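Local coordinates for protein 3-dehydroshikimate dehydratase (Pseudomonas putida, PDB 5HMQ) that catalyses the metal-dependent dehydration of 3-dehydroshikimate to protocatechuate, an intermediate shared by the quinate and shikimate degradation pathways, at residues E21-A25 / A26-G30; F34-D37 / L38-Y41; R46-R49 / Q50-D54; D88-E92 / L93-L97. One frame throughout, in Å; residues are numbered along the deposited sequence.

Contact 1: residues E21-A25 / A26-G30; sequences EAIAA and AGFDG
Helix 16-25 ends in a Schellman motif: Gly27 leaves the helical region with a phi of 99°, and the backbone turns so that Phe28 N bonds back to Ile23 O at 3.3 Å, five residues earlier. One more bond secures the last turn, Gly27 N reaching Ala24 O at 3.0 Å from well above the carbonyl plane, 61° out of it. Before the turn, Ala26 N still makes the ordinary helical bond to Ala22 O at 2.9 Å. The positive phi of Gly27 is one that glycine adopts without strain.

The side chains follow the same reversal. Ile23 turns CG2 anti to its own backbone N, and this methyl lies against Phe28 CB at 3.6 Å; the same CG2 approaches Gly30 O at 3.8 Å, where strand 30-34 begins. The Phe28 ring is placed by a CG beside its backbone N (chi1 -75°), which sets the ring edge, in its plane, toward Ile23 O, with CD2 3.3 Å from that oxygen. Ile23 and Phe28 both pack on Ile7 of strand 6-8, while Ala22 and Ala26 lie against helix 252-276.

Ile23 O therefore receives the Phe28 amide and also faces the ring's C-H edge, a weakly polar complement to a carbonyl that the ending helix leaves without its usual i+4 partner. Hydrogen bonds close the helix, and the Ile23-Phe28 pair packs beside the turn as the chain enters strand 30-34, the barrel's second strand.

Contact 2: residues F34-D37 / L38-Y41; sequences FEND and LLYY
The Tyr40 ring meets Asn36 at its edge: Asn36 OD1 lies in the ring plane, 3.6 Å from Tyr40 CE1, and the amide stands almost upright to the ring, the two planes 79° apart. Asn36 O comes to the same edge, 3.2 Å from Tyr40 CD1. On the subunit interface Phe352 of the second subunit packs against Tyr40.

Both side chains stand on the same flank of helix 35-40, four residues apart. Asn36 has CG anti to the backbone N (chi1 -159°), which offsets the backward lean of CB, so the amide stands out from the helix beside the Tyr40 edge; OD1 also passes Leu39 CD2 at 3.7 Å. The polar ends are answered by the other chain: Asn36 OD1 is hydrogen-bonded to Asn355 ND2 of the second subunit, and Tyr40 OH to Gly408 O of that subunit.

The backbone beneath is a short helix beginning after Phe34, the N-cap residue, whose side chain is about 5 Å from that of Glu241, a catalytic metal ligand. Leu39 N bonds to Glu35 O at 3.1 Å, in the carbonyl plane. Tyr40 N then divides itself between Asn36 O and Asp37 O, both at 3.4 Å and both weak. Glu35 and Asp37 leave on different flanks; Glu35 forms a salt bridge with Lys86, Asp37 with Lys19. Asp37 OD2 is also hydrogen-bonded to Thr9 OG1, which bonds Phe34 N as well and ties the helix start to the neighbouring barrel.

The carboxylates are thus paired within the chain, whereas Asn36 and Tyr40 are probably held in place mainly by their bonds to the second subunit, consistent with a fixed interface in the homodimer.

Contact 3: residues R46-R49 / Q50-D54; sequences RQVR and QMCAD
Helix 45-55 is the helix that leads into the third strand of the TIM barrel, and Val48 and Met51 lie on the side of it that faces its neighbours. Their side chains approach at a slant, Val48 CG2 lying 4.1 Å from the terminal methyl CE of Met51, a selenomethionine here. Met51 CE comes nearer still to Val48 CA, at 3.8 Å. The Met51 chain gets there because it bends at its last torsion (chi3 -69°), folding the methyl back over the preceding turn. One residue on, Cys52 SG faces Val48 CG1 at 4.5 Å, a looser apolar touch.

The backbone under these groups is regular alpha helix. Gln50 N bonds to Arg46 O at 2.9 Å and Met51 N to Gln47 O at 3.0 Å; Cys52 N and Ala53 N continue to Val48 O and Arg49 O, each at 3.1 Å. Those from Cys52 and Ala53 are nearly straight, with N-H...O angles of about 160°.

Toward solvent the character changes. The bent Gln50 side chain presents NE2 to Asp54 OD1 at 2.8 Å, the donor keeping the acceptor in the plane of its own amide but meeting the carboxylate from above, 36° out of plane. Gln47 reaches backwards instead, OE1 accepting from Ser44 N near the start of the helix.

Val48 packs against Leu16 and Leu93, and Met51 against Pro17 and Leu20, while Gln50 and Asp54 pair on the exposed surface. This division is that of the amphipathic outer helices of a beta/alpha barrel, which join successive parallel strands as beta-alpha-beta crossovers.

Contact 4: residues D88-E92 / L93-L97; sequences DLMQE and LGTDL
Met90 sets CG beside its backbone N (chi1 -65°) and bends at its last torsion (chi3 64°), and together these turns bring the methyl CE of this selenomethionine out from the flank of helix 76-93 and across to the returning chain, 3.4 Å from Leu97 N. Nearer the backbone, Thr95 CG2 crosses Met90 at CB (3.8 Å), from the crowded position between its own backbone N and carbonyl carbon. The hydroxyl branch points elsewhere and bonds to Ile59 O.

Beneath this packing Met90 O takes two amides. Thr95 N approaches at 3.1 Å in a nearly straight bond, and Gly94 N at 2.8 Å in a weak one whose angle is poor. Gly94 is the first residue to depart from helical geometry, in a backbone shape of positive phi (84°) that glycine takes up readily. A helix closed by a left-handed glycine in this way, followed by a short run into strand 97-101, is the alpha-to-beta half of a crossover in the barrel.

The last helical bond before the turn joins Leu93 N to Leu89 O at 3.0 Å. Their side chains lie along one side, Leu89 CG to Leu93 CD1 at 4.4 Å, and both pack on Phe62 of strand 58-66. Past the turn Asp96 forms a salt bridge with Arg132, and Leu97, whose N Met90 CE covers, belongs to strand 97-101, the fourth strand of the barrel wall, and pairs through its backbone with Phe62.

How the contacts relate
From the N terminus, contact 1 caps helix 16-25 and delivers the chain to strand 30-34, whose end runs directly into contact 2. Contact 3 follows in helix 45-55, and contact 4 closes helix 76-93 ahead of strand 97-101. All four are local and in series, so none nests within or crosses another. Space brings the last three together: Leu38 of contact 2 packs on Val48 of contact 3 and on Leu89 and Leu93 of contact 4, while Tyr41 touches Met51 and Arg49 lies along the helix end at 93-94. Contact 1 stands apart, about 6 Å from contact 3 at their nearest atoms. Together they cover helices and helix-to-strand turns around the first four strands of one TIM barrel.

Contact 1: residues E21-A25 / A26-G30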
loop_
_atom_site.group_PDB
_atom_site.type_symbol
_atom_site.label_atom_id
_atom_site.label_comp_id
_atom_site.label_asym_id
_atom_site.label_seq_id
_atom_site.Cartn_x
_atom_site.Cartn_y
_atom_site.Cartn_z
ATOM N N GLU C 21 20.308 -4.791 0.328
ATOM C CA GLU C 21 20.506 -4.302 1.691
ATOM C C GLU C 21 19.368 -4.728 2.605
ATOM O O GLU C 21 19.609 -5.133 3.746
ATOM C CB GLU C 21 20.678 -2.782 1.711
ATOM C CG GLU C 21 22.000 -2.332 1.116
ATOM C CD GLU C 21 22.067 -0.816 0.943
ATOM O OE1 GLU C 21 21.153 -0.124 1.431
ATOM O OE2 GLU C 21 23.057 -0.329 0.381
ATOM N N ALA C 22 18.126 -4.652 2.126
ATOM C CA ALA C 22 16.997 -5.101 2.939
ATOM C C ALA C 22 17.083 -6.598 3.230
ATOM O O ALA C 22 16.791 -7.042 4.347
ATOM C CB ALA C 22 15.679 -4.762 2.241
ATOM N N ILE C 23 17.475 -7.391 2.230
ATOM C CA ILE C 23 17.592 -8.836 2.418
ATOM C C ILE C 23 18.626 -9.149 3.494
ATOM O O ILE C 23 18.392 -9.973 4.386
ATOM C CB ILE C 23 17.940 -9.518 1.083
ATOM C CG1 ILE C 23 16.750 -9.452 0.122
ATOM C CG2 ILE C 23 18.358 -10.959 1.308
ATOM C CD1 ILE C 23 17.090 -9.827 -1.302
ATOM N N ALA C 24 19.779 -8.479 3.438
ATOM C CA ALA C 24 20.810 -8.693 4.450
ATOM C C ALA C 24 20.362 -8.183 5.815
ATOM O O ALA C 24 20.570 -8.856 6.832
ATOM C CB ALA C 24 22.116 -8.021 4.026
ATOM N N ALA C 25 19.758 -6.990 5.857
ATOM C CA ALA C 25 19.327 -6.417 7.130
ATOM C C ALA C 25 18.281 -7.284 7.819
ATOM O O ALA C 25 18.200 -7.295 9.052
ATOM C CB ALA C 25 18.785 -5.005 6.912
ATOM N N ALA C 26 17.469 -8.008 7.050
ATOM C CA ALA C 26 16.448 -8.871 7.626
ATOM C C ALA C 26 17.017 -10.158 8.209
ATOM O O ALA C 26 16.296 -10.871 8.916
ATOM C CB ALA C 26 15.387 -9.206 6.575
ATOM N N GLY C 27 18.278 -10.475 7.933
ATOM C CA GLY C 27 18.902 -11.669 8.459
ATOM C C GLY C 27 18.955 -12.856 7.524
ATOM O O GLY C 27 19.230 -13.969 7.986
ATOM N N PHE C 28 18.699 -12.663 6.232
ATOM C CA PHE C 28 18.831 -13.753 5.278
ATOM C C PHE C 28 20.298 -14.119 5.075
ATOM O O PHE C 28 21.201 -13.298 5.259
ATOM C CB PHE C 28 18.220 -13.372 3.931
ATOM C CG PHE C 28 16.721 -13.389 3.912
ATOM C CD1 PHE C 28 16.031 -14.559 3.646
ATOM C CD2 PHE C 28 16.002 -12.228 4.142
ATOM C CE1 PHE C 28 14.649 -14.574 3.621
ATOM C CE2 PHE C 28 14.622 -12.237 4.118
ATOM C CZ PHE C 28 13.944 -13.412 3.858
ATOM N N ASP C 29 20.527 -15.370 4.678
ATOM C CA ASP C 29 21.864 -15.821 4.320
ATOM C C ASP C 29 22.144 -15.681 2.832
ATOM O O ASP C 29 23.296 -15.455 2.444
ATOM C CB ASP C 29 22.062 -17.285 4.730
ATOM C CG ASP C 29 21.743 -17.531 6.191
ATOM O OD1 ASP C 29 22.534 -17.105 7.058
ATOM O OD2 ASP C 29 20.699 -18.158 6.471
ATOM N N GLY C 30 21.116 -15.799 1.990
ATOM C CA GLY C 30 21.303 -15.838 0.555
ATOM C C GLY C 30 20.216 -15.078 -0.178
ATOM O O GLY C 30 19.273 -14.562 0.425
#

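Contact 2: residues F34-D37 / L38-Y41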
loop_
_atom_site.group_PDB
_atom_site.type_symbol
_atom_site.label_atom_id
_atom_site.label_comp_id
_atom_site.label_asym_id
_atom_site.label_seq_id
_atom_site.Cartn_x
_atom_site.Cartn_y
_atom_site.Cartn_z
ATOM N N PHE C 34 16.971 -12.478 -9.539
ATOM C CA PHE C 34 16.033 -12.512 -10.651
ATOM C C PHE C 34 16.636 -11.734 -11.812
ATOM O O PHE C 34 17.073 -10.594 -11.637
ATOM C CB PHE C 34 14.693 -11.913 -10.217
ATOM C CG PHE C 34 13.558 -12.169 -11.173
ATOM C CD1 PHE C 34 13.048 -13.444 -11.342
ATOM C CD2 PHE C 34 12.979 -11.122 -11.875
ATOM C CE1 PHE C 34 11.995 -13.678 -12.211
ATOM C CE2 PHE C 34 11.924 -11.346 -12.745
ATOM C CZ PHE C 34 11.432 -12.627 -12.913
ATOM N N GLU C 35 16.693 -12.362 -12.990
ATOM C CA GLU C 35 17.455 -11.786 -14.097
ATOM C C GLU C 35 16.943 -10.403 -14.478
ATOM O O GLU C 35 17.734 -9.516 -14.823
ATOM C CB GLU C 35 17.415 -12.708 -15.316
ATOM C CG GLU C 35 18.244 -12.172 -16.475
ATOM C CD GLU C 35 18.354 -13.142 -17.628
ATOM O OE1 GLU C 35 17.450 -13.988 -17.784
ATOM O OE2 GLU C 35 19.345 -13.049 -18.384
ATOM N N ASN C 36 15.623 -10.199 -14.434
ATOM C CA ASN C 36 15.068 -8.900 -14.804
ATOM C C ASN C 36 15.588 -7.791 -13.898
ATOM O O ASN C 36 15.711 -6.642 -14.333
ATOM C CB ASN C 36 13.540 -8.945 -14.773
ATOM C CG ASN C 36 12.906 -7.847 -15.610
ATOM O OD1 ASN C 36 13.336 -7.578 -16.732
ATOM N ND2 ASN C 36 11.882 -7.201 -15.063
ATOM N N ASP C 37 15.893 -8.113 -12.638
ATOM C CA ASP C 37 16.459 -7.116 -11.735
ATOM C C ASP C 37 17.854 -6.686 -12.177
ATOM O O ASP C 37 18.212 -5.509 -12.051
ATOM C CB ASP C 37 16.491 -7.660 -10.308
ATOM C CG ASP C 37 15.117 -7.694 -9.665
ATOM O OD1 ASP C 37 14.368 -6.708 -9.817
ATOM O OD2 ASP C 37 14.774 -8.710 -9.030
ATOM N N LEU C 38 18.655 -7.623 -12.694
ATOM C CA LEU C 38 19.954 -7.259 -13.257
ATOM C C LEU C 38 19.794 -6.338 -14.456
ATOM O O LEU C 38 20.600 -5.421 -14.660
ATOM C CB LEU C 38 20.735 -8.508 -13.670
ATOM C CG LEU C 38 21.474 -9.319 -12.611
ATOM C CD1 LEU C 38 22.303 -10.405 -13.283
ATOM C CD2 LEU C 38 22.355 -8.418 -11.766
ATOM N N LEU C 39 18.761 -6.576 -15.269
ATOM C CA LEU C 39 18.579 -5.815 -16.501
ATOM C C LEU C 39 18.378 -4.334 -16.217
ATOM O O LEU C 39 18.817 -3.485 -17.001
ATOM C CB LEU C 39 17.394 -6.388 -17.277
ATOM C CG LEU C 39 17.165 -5.936 -18.714
ATOM C CD1 LEU C 39 18.358 -6.315 -19.576
ATOM C CD2 LEU C 39 15.895 -6.575 -19.253
ATOM N N TYR C 40 17.724 -4.007 -15.105
ATOM C CA TYR C 40 17.461 -2.629 -14.718
ATOM C C TYR C 40 18.549 -2.037 -13.834
ATOM O O TYR C 40 18.514 -0.833 -13.560
ATOM C CB TYR C 40 16.106 -2.540 -14.010
ATOM C CG TYR C 40 14.932 -2.655 -14.957
ATOM C CD1 TYR C 40 14.578 -3.877 -15.513
ATOM C CD2 TYR C 40 14.169 -1.540 -15.288
ATOM C CE1 TYR C 40 13.508 -3.988 -16.377
ATOM C CE2 TYR C 40 13.093 -1.641 -16.148
ATOM C CZ TYR C 40 12.768 -2.867 -16.691
ATOM O OH TYR C 40 11.698 -2.971 -17.549
ATOM N N TYR C 41 19.505 -2.843 -13.383
ATOM C CA TYR C 41 20.591 -2.336 -12.557
ATOM C C TYR C 41 21.687 -1.774 -13.453
ATOM O O TYR C 41 22.165 -2.455 -14.366
ATOM C CB TYR C 41 21.137 -3.449 -11.662
ATOM C CG TYR C 41 22.355 -3.063 -10.853
ATOM C CD1 TYR C 41 22.314 -1.993 -9.969
ATOM C CD2 TYR C 41 23.540 -3.777 -10.963
ATOM C CE1 TYR C 41 23.421 -1.638 -9.227
ATOM C CE2 TYR C 41 24.653 -3.435 -10.219
ATOM C CZ TYR C 41 24.589 -2.362 -9.356
ATOM O OH TYR C 41 25.696 -2.013 -8.616
#

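Contact 3: residues R46-R49 / Q50-D54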
loop_
_atom_site.group_PDB
_atom_site.type_symbol
_atom_site.label_atom_id
_atom_site.label_comp_id
_atom_site.label_asym_id
_atom_site.label_seq_id
_atom_site.Cartn_x
_atom_site.Cartn_y
_atom_site.Cartn_z
ATOM N N ARG C 46 29.499 -8.128 -11.758
ATOM C CA ARG C 46 30.527 -8.288 -10.743
ATOM C C ARG C 46 30.330 -7.304 -9.596
ATOM O O ARG C 46 30.628 -7.626 -8.441
ATOM C CB ARG C 46 31.900 -8.114 -11.376
ATOM C CG ARG C 46 33.038 -8.161 -10.379
ATOM C CD ARG C 46 34.367 -8.084 -11.086
ATOM N NE ARG C 46 35.423 -8.661 -10.299
ATOM C CZ ARG C 46 36.491 -7.966 -9.897
ATOM N NH1 ARG C 46 36.637 -6.675 -10.227
ATOM N NH2 ARG C 46 37.436 -8.560 -9.158
ATOM N N GLN C 47 29.824 -6.104 -9.891
ATOM C CA GLN C 47 29.469 -5.177 -8.822
ATOM C C GLN C 47 28.344 -5.730 -7.960
ATOM O O GLN C 47 28.294 -5.451 -6.757
ATOM C CB GLN C 47 29.099 -3.816 -9.414
ATOM C CG GLN C 47 30.294 -3.073 -9.993
ATOM C CD GLN C 47 29.910 -1.772 -10.668
ATOM O OE1 GLN C 47 29.182 -1.764 -11.660
ATOM N NE2 GLN C 47 30.404 -0.662 -10.131
ATOM N N VAL C 48 27.428 -6.505 -8.547
ATOM C CA VAL C 48 26.426 -7.196 -7.740
ATOM C C VAL C 48 27.098 -8.207 -6.821
ATOM O O VAL C 48 26.770 -8.304 -5.632
ATOM C CB VAL C 48 25.375 -7.869 -8.642
ATOM C CG1 VAL C 48 24.375 -8.644 -7.797
ATOM C CG2 VAL C 48 24.664 -6.832 -9.481
ATOM N N ARG C 49 28.062 -8.963 -7.355
ATOM C CA ARG C 49 28.813 -9.906 -6.532
ATOM C C ARG C 49 29.516 -9.196 -5.383
ATOM O O ARG C 49 29.568 -9.713 -4.261
ATOM C CB ARG C 49 29.822 -10.662 -7.395
ATOM C CG ARG C 49 30.684 -11.643 -6.627
ATOM C CD ARG C 49 31.665 -12.347 -7.548
ATOM N NE ARG C 49 32.293 -13.490 -6.893
ATOM C CZ ARG C 49 33.112 -14.342 -7.502
ATOM N NH1 ARG C 49 33.405 -14.179 -8.785
ATOM N NH2 ARG C 49 33.637 -15.356 -6.827
ATOM N N GLN C 50 30.066 -8.009 -5.646
ATOM C CA GLN C 50 30.758 -7.271 -4.595
ATOM C C GLN C 50 29.786 -6.789 -3.524
ATOM O O GLN C 50 30.100 -6.840 -2.329
ATOM C CB GLN C 50 31.527 -6.095 -5.195
ATOM C CG GLN C 50 32.446 -5.402 -4.208
ATOM C CD GLN C 50 33.533 -6.325 -3.688
ATOM O OE1 GLN C 50 34.272 -6.933 -4.464
ATOM N NE2 GLN C 50 33.631 -6.442 -2.367
HETATM N N MSE C 51 28.607 -6.320 -3.927
HETATM C CA MSE C 51 27.599 -5.865 -2.971
HETATM C C MSE C 51 27.181 -6.987 -2.023
HETATM O O MSE C 51 27.057 -6.775 -0.819
HETATM C CB MSE C 51 26.368 -5.311 -3.694
HETATM C CG MSE C 51 26.565 -3.939 -4.316
HETATM SE SE MSE C 51 24.888 -3.095 -4.870
HETATM C CE MSE C 51 24.418 -4.270 -6.351
ATOM N N CYS C 52 26.968 -8.186 -2.573
ATOM C CA CYS C 52 26.552 -9.311 -1.742
ATOM C C CYS C 52 27.665 -9.744 -0.795
ATOM O O CYS C 52 27.401 -10.099 0.360
ATOM C CB CYS C 52 26.111 -10.481 -2.619
ATOM S SG CYS C 52 24.622 -10.165 -3.587
ATOM N N ALA C 53 28.914 -9.730 -1.264
ATOM C CA ALA C 53 30.032 -10.055 -0.385
ATOM C C ALA C 53 30.177 -9.027 0.729
ATOM O O ALA C 53 30.427 -9.385 1.887
ATOM C CB ALA C 53 31.323 -10.158 -1.195
ATOM N N ASP C 54 30.029 -7.741 0.396
ATOM C CA ASP C 54 30.115 -6.693 1.409
ATOM C C ASP C 54 28.980 -6.792 2.423
ATOM O O ASP C 54 29.170 -6.490 3.607
ATOM C CB ASP C 54 30.125 -5.318 0.740
ATOM C CG ASP C 54 31.379 -5.084 -0.084
ATOM O OD1 ASP C 54 32.353 -5.846 0.091
ATOM O OD2 ASP C 54 31.393 -4.141 -0.903
#

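Contact 4: residues D88-E92 / L93-L97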
loop_
_atom_site.group_PDB
_atom_site.type_symbol
_atom_site.label_atom_id
_atom_site.label_comp_id
_atom_site.label_asym_id
_atom_site.label_seq_id
_atom_site.Cartn_x
_atom_site.Cartn_y
_atom_site.Cartn_z
ATOM N N ASP C 88 28.176 -17.560 -18.404
ATOM C CA ASP C 88 29.094 -16.429 -18.279
ATOM C C ASP C 88 28.613 -15.446 -17.222
ATOM O O ASP C 88 29.407 -14.942 -16.419
ATOM C CB ASP C 88 29.258 -15.713 -19.622
ATOM C CG ASP C 88 29.937 -16.573 -20.672
ATOM O OD1 ASP C 88 30.673 -17.512 -20.300
ATOM O OD2 ASP C 88 29.742 -16.300 -21.876
ATOM N N LEU C 89 27.310 -15.163 -17.211
ATOM C CA LEU C 89 26.761 -14.199 -16.267
ATOM C C LEU C 89 26.887 -14.699 -14.832
ATOM O O LEU C 89 27.217 -13.927 -13.925
ATOM C CB LEU C 89 25.301 -13.921 -16.625
ATOM C CG LEU C 89 24.535 -12.839 -15.873
ATOM C CD1 LEU C 89 25.227 -11.514 -16.067
ATOM C CD2 LEU C 89 23.109 -12.769 -16.392
HETATM N N MSE C 90 26.646 -15.988 -14.614
HETATM C CA MSE C 90 26.696 -16.577 -13.280
HETATM C C MSE C 90 28.096 -16.539 -12.680
HETATM O O MSE C 90 28.259 -16.301 -11.483
HETATM C CB MSE C 90 26.194 -18.019 -13.326
HETATM C CG MSE C 90 24.734 -18.135 -13.695
HETATM SE SE MSE C 90 24.293 -19.893 -14.383
HETATM C CE MSE C 90 24.672 -20.939 -12.780
ATOM N N GLN C 91 29.108 -16.777 -13.515
ATOM C CA GLN C 91 30.480 -16.732 -13.021
ATOM C C GLN C 91 30.902 -15.315 -12.655
ATOM O O GLN C 91 31.727 -15.132 -11.755
ATOM C CB GLN C 91 31.427 -17.355 -14.044
ATOM C CG GLN C 91 31.428 -18.874 -13.967
ATOM C CD GLN C 91 32.219 -19.537 -15.076
ATOM O OE1 GLN C 91 32.523 -18.919 -16.094
ATOM N NE2 GLN C 91 32.553 -20.809 -14.882
ATOM N N GLU C 92 30.340 -14.298 -13.312
ATOM C CA GLU C 92 30.593 -12.936 -12.851
ATOM C C GLU C 92 29.815 -12.617 -11.582
ATOM O O GLU C 92 30.264 -11.798 -10.772
ATOM C CB GLU C 92 30.249 -11.929 -13.943
ATOM C CG GLU C 92 31.053 -12.082 -15.219
ATOM C CD GLU C 92 32.424 -11.445 -15.085
ATOM O OE1 GLU C 92 32.602 -10.609 -14.165
ATOM O OE2 GLU C 92 33.314 -11.759 -15.902
ATOM N N LEU C 93 28.659 -13.253 -11.384
ATOM C CA LEU C 93 27.900 -13.080 -10.153
ATOM C C LEU C 93 28.481 -13.860 -8.984
ATOM O O LEU C 93 28.254 -13.481 -7.831
ATOM C CB LEU C 93 26.445 -13.499 -10.372
ATOM C CG LEU C 93 25.600 -12.594 -11.268
ATOM C CD1 LEU C 93 24.252 -13.237 -11.544
ATOM C CD2 LEU C 93 25.424 -11.231 -10.624
ATOM N N GLY C 94 29.224 -14.932 -9.249
ATOM C CA GLY C 94 29.728 -15.764 -8.177
ATOM C C GLY C 94 28.748 -16.801 -7.677
ATOM O O GLY C 94 28.824 -17.209 -6.513
ATOM N N THR C 95 27.826 -17.242 -8.525
ATOM C CA THR C 95 26.864 -18.275 -8.179
ATOM C C THR C 95 27.058 -19.456 -9.121
ATOM O O THR C 95 27.618 -19.316 -10.212
ATOM C CB THR C 95 25.421 -17.749 -8.259
ATOM O OG1 THR C 95 24.523 -18.702 -7.675
ATOM C CG2 THR C 95 25.011 -17.498 -9.705
ATOM N N ASP C 96 26.614 -20.635 -8.686
ATOM C CA ASP C 96 26.852 -21.855 -9.447
ATOM C C ASP C 96 25.574 -22.608 -9.797
ATOM O O ASP C 96 25.655 -23.715 -10.341
ATOM C CB ASP C 96 27.807 -22.778 -8.681
ATOM C CG ASP C 96 27.109 -23.575 -7.591
ATOM O OD1 ASP C 96 26.178 -23.039 -6.954
ATOM O OD2 ASP C 96 27.493 -24.743 -7.374
ATOM N N LEU C 97 24.401 -22.039 -9.526
ATOM C CA LEU C 97 23.139 -22.735 -9.744
ATOM C C LEU C 97 22.184 -21.839 -10.514
ATOM O O LEU C 97 22.008 -20.667 -10.166
ATOM C CB LEU C 97 22.509 -23.163 -8.413
ATOM C CG LEU C 97 21.181 -23.919 -8.500
ATOM C CD1 LEU C 97 21.341 -25.219 -9.275
ATOM C CD2 LEU C 97 20.624 -24.187 -7.108
#